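Local coordinates for protein Xcc_ctr_pt (Xanthomonas campestris pv. campestris, PDB 6NJW) that probably cleaves DNA as the C-terminal Toprim-containing region of a Class 2 OLD family nuclease, by a mechanism thought to use two metal ions, at residues Glu149-Glu154 / Glu186-Gly191. Numbering follows the deposited sequence.
Sequences EVIREE and ERIGKG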
ATOM      1  N   GLU A 149      10.939  18.441   2.940  1.00 49.48           N
ATOM      2  CA  GLU A 149      11.782  18.942   1.861  1.00 53.72           C
ATOM      3  C   GLU A 149      11.111  18.764   0.507  1.00 50.77           C
ATOM      4  O   GLU A 149      11.219  19.641  -0.362  1.00 50.57           O
ATOM      5  CB  GLU A 149      13.152  18.261   1.881  1.00 58.54           C
ATOM      6  CG  GLU A 149      14.241  19.052   1.138  1.00 63.28           C
ATOM      7  CD  GLU A 149      14.248  20.550   1.478  1.00 72.96           C
ATOM      8  OE1 GLU A 149      13.563  21.338   0.777  1.00 73.89           O
ATOM      9  OE2 GLU A 149      14.944  20.939   2.448  1.00 75.31           O
ATOM     10  N   VAL A 150      10.403  17.646   0.308  1.00 48.73           N
ATOM     11  CA  VAL A 150       9.659  17.464  -0.938  1.00 43.27           C
ATOM     12  C   VAL A 150       8.602  18.553  -1.087  1.00 44.91           C
ATOM     13  O   VAL A 150       8.509  19.211  -2.130  1.00 44.98           O
ATOM     14  CB  VAL A 150       9.028  16.061  -1.003  1.00 46.67           C
ATOM     15  CG1 VAL A 150       8.164  15.936  -2.255  1.00 41.09           C
ATOM     16  CG2 VAL A 150      10.119  14.980  -0.994  1.00 46.44           C
ATOM     17  N   ILE A 151       7.794  18.758  -0.048  1.00 44.38           N
ATOM     18  CA  ILE A 151       6.708  19.733  -0.138  1.00 47.69           C
ATOM     19  C   ILE A 151       7.254  21.109  -0.506  1.00 46.65           C
ATOM     20  O   ILE A 151       6.766  21.764  -1.432  1.00 49.84           O
ATOM     21  CB  ILE A 151       5.915  19.768   1.179  1.00 46.24           C
ATOM     22  CG1 ILE A 151       5.163  18.449   1.362  1.00 45.98           C
ATOM     23  CG2 ILE A 151       4.938  20.964   1.200  1.00 46.20           C
ATOM     24  CD1 ILE A 151       4.595  18.250   2.764  1.00 41.17           C
ATOM     25  N   ARG A 152       8.312  21.544   0.184  1.00 51.46           N
ATOM     26  CA  ARG A 152       8.870  22.869  -0.066  1.00 52.04           C
ATOM     27  C   ARG A 152       9.525  22.964  -1.436  1.00 54.48           C
ATOM     28  O   ARG A 152       9.532  24.043  -2.043  1.00 51.71           O
ATOM     29  CB  ARG A 152       9.853  23.228   1.046  1.00 53.33           C
ATOM     30  CG  ARG A 152       9.137  23.626   2.322  1.00 59.04           C
ATOM     31  CD  ARG A 152      10.081  23.956   3.481  1.00 63.32           C
ATOM     32  NE  ARG A 152      11.366  24.508   3.052  1.00 75.51           N
ATOM     33  CZ  ARG A 152      11.539  25.690   2.458  1.00 81.24           C
ATOM     34  NH1 ARG A 152      10.504  26.474   2.189  1.00 77.02           N
ATOM     35  NH2 ARG A 152      12.762  26.084   2.115  1.00 80.52           N
ATOM     36  N   GLU A 153      10.049  21.856  -1.961  1.00 54.05           N
ATOM     37  CA  GLU A 153      10.592  21.899  -3.314  1.00 50.26           C
ATOM     38  C   GLU A 153       9.496  21.877  -4.372  1.00 54.28           C
ATOM     39  O   GLU A 153       9.652  22.489  -5.434  1.00 53.82           O
ATOM     40  CB  GLU A 153      11.556  20.734  -3.556  1.00 55.10           C
ATOM     41  CG  GLU A 153      12.430  20.964  -4.782  1.00 62.54           C
ATOM     42  CD  GLU A 153      13.305  19.781  -5.135  1.00 75.61           C
ATOM     43  OE1 GLU A 153      13.997  19.240  -4.237  1.00 75.30           O
ATOM     44  OE2 GLU A 153      13.303  19.398  -6.325  1.00 77.91           O
ATOM     45  N   GLU A 154       8.394  21.180  -4.110  1.00 47.27           N
ATOM     46  CA  GLU A 154       7.313  21.116  -5.086  1.00 49.57           C
ATOM     47  C   GLU A 154       6.399  22.331  -5.005  1.00 47.02           C
ATOM     48  O   GLU A 154       5.774  22.700  -6.007  1.00 46.50           O
ATOM     49  CB  GLU A 154       6.498  19.836  -4.871  1.00 46.53           C
ATOM     50  CG  GLU A 154       7.250  18.570  -5.233  1.00 49.12           C
ATOM     51  CD  GLU A 154       7.545  18.496  -6.714  1.00 53.35           C
ATOM     52  OE1 GLU A 154       6.671  18.900  -7.510  1.00 58.04           O
ATOM     53  OE2 GLU A 154       8.647  18.039  -7.078  1.00 58.47           O
ATOM     54  N   GLU A 186      -1.944  16.261  -2.269  1.00 38.79           N
ATOM     55  CA  GLU A 186      -2.826  16.165  -3.431  1.00 40.80           C
ATOM     56  C   GLU A 186      -2.584  17.306  -4.420  1.00 39.04           C
ATOM     57  O   GLU A 186      -2.701  17.113  -5.639  1.00 38.77           O
ATOM     58  CB  GLU A 186      -4.284  16.125  -2.963  1.00 43.90           C
ATOM     59  CG  GLU A 186      -5.333  16.290  -4.054  1.00 55.27           C
ATOM     60  CD  GLU A 186      -5.454  15.079  -4.989  1.00 67.21           C
ATOM     61  OE1 GLU A 186      -5.833  15.272  -6.170  1.00 65.24           O
ATOM     62  OE2 GLU A 186      -5.182  13.939  -4.540  1.00 69.10           O
ATOM     63  N   ARG A 187      -2.199  18.488  -3.930  1.00 38.26           N
ATOM     64  CA  ARG A 187      -1.885  19.582  -4.852  1.00 40.87           C
ATOM     65  C   ARG A 187      -0.631  19.267  -5.668  1.00 42.48           C
ATOM     66  O   ARG A 187      -0.572  19.540  -6.873  1.00 41.99           O
ATOM     67  CB  ARG A 187      -1.717  20.892  -4.072  1.00 36.09           C
ATOM     68  CG  ARG A 187      -1.501  22.122  -4.962  1.00 37.55           C
ATOM     69  CD  ARG A 187      -1.537  23.404  -4.147  1.00 37.30           C
ATOM     70  NE  ARG A 187      -2.782  23.512  -3.401  1.00 39.36           N
ATOM     71  CZ  ARG A 187      -2.886  24.068  -2.201  1.00 42.49           C
ATOM     72  NH1 ARG A 187      -4.059  24.089  -1.579  1.00 38.17           N
ATOM     73  NH2 ARG A 187      -1.815  24.589  -1.615  1.00 38.40           N
ATOM     74  N   ILE A 188       0.374  18.667  -5.031  1.00 40.18           N
ATOM     75  CA  ILE A 188       1.560  18.234  -5.764  1.00 42.28           C
ATOM     76  C   ILE A 188       1.214  17.108  -6.734  1.00 40.29           C
ATOM     77  O   ILE A 188       1.755  17.038  -7.845  1.00 41.99           O
ATOM     78  CB  ILE A 188       2.636  17.807  -4.754  1.00 41.68           C
ATOM     79  CG1 ILE A 188       3.058  18.998  -3.905  1.00 39.59           C
ATOM     80  CG2 ILE A 188       3.833  17.137  -5.465  1.00 46.43           C
ATOM     81  CD1 ILE A 188       3.901  18.625  -2.689  1.00 40.85           C
ATOM     82  N   GLY A 189       0.284  16.241  -6.355  1.00 39.55           N
ATOM     83  CA  GLY A 189       0.022  15.017  -7.084  1.00 42.45           C
ATOM     84  C   GLY A 189       0.471  13.849  -6.231  1.00 39.70           C
ATOM     85  O   GLY A 189       1.625  13.792  -5.814  1.00 38.73           O
ATOM     86  N   LYS A 190      -0.430  12.922  -5.931  1.00 37.74           N
ATOM     87  CA  LYS A 190      -0.061  11.826  -5.045  1.00 45.76           C
ATOM     88  C   LYS A 190       1.052  10.982  -5.646  1.00 43.09           C
ATOM     89  O   LYS A 190       1.993  10.602  -4.946  1.00 42.82           O
ATOM     90  CB  LYS A 190      -1.287  10.979  -4.719  1.00 45.26           C
ATOM     91  CG  LYS A 190      -2.166  11.670  -3.691  1.00 48.32           C
ATOM     92  CD  LYS A 190      -3.515  10.995  -3.524  1.00 57.15           C
ATOM     93  CE  LYS A 190      -3.509  10.069  -2.329  1.00 62.93           C
ATOM     94  NZ  LYS A 190      -2.742  10.647  -1.180  1.00 60.53           N
ATOM     95  N   GLY A 191       0.972  10.688  -6.944  1.00 45.74           N
ATOM     96  CA  GLY A 191       2.038   9.930  -7.580  1.00 45.67           C
ATOM     97  C   GLY A 191       3.341  10.702  -7.639  1.00 47.39           C
ATOM     98  O   GLY A 191       4.404  10.174  -7.304  1.00 45.84           O
TER
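In the helical part of this Toprim-containing region, the last turn of helix 134-154 meets the junction between helices 178-188 and 190-197, where I188 lies against I151 and E154. This is a small worked example of how one aliphatic side chain can join two helices by resting on residues about one turn apart. I188 closes its own helix and sends its longer branch across: CG1 stands anti to the carbonyl carbon (chi1 -63°), and the chain runs out extended to CD1. That methyl lies 4.0 Å from I151 CA and 4.2 Å from I151 CG1, while E154 CB approaches the same I188 CD1 to 3.6 Å. I151 and E154 are three positions apart on the helix, so both present themselves to the one methyl. E154 makes the broader contact, its CB and CG meeting both branches of I188 as the two chains cross at about a right angle. Chi1 (-69°) sets E154 CG beside the backbone N, 3.7 Å from I188 CG2, and the bend at chi2 keeps the carboxylate near that methyl, with E154 OE1 3.9 Å from I188 CG2. Carbon-carbon contacts dominate; the carboxylate oxygen meets the methyl by van der Waals contact. Around this point, I151 also touches L158, L166 and F193, and I188 touches L155, so the isoleucines belong to a wider hydrophobic cluster. G189 then breaks the chain direction with positive phi (111°) and serves as N-cap of helix 190-197, whose F193 and A196 receive V150. Far from the magnesium site, these contacts are characteristic of helix-to-helix packing away from the parallel Toprim sheet, the short glycine link between two consecutive helices lying against the end of a third.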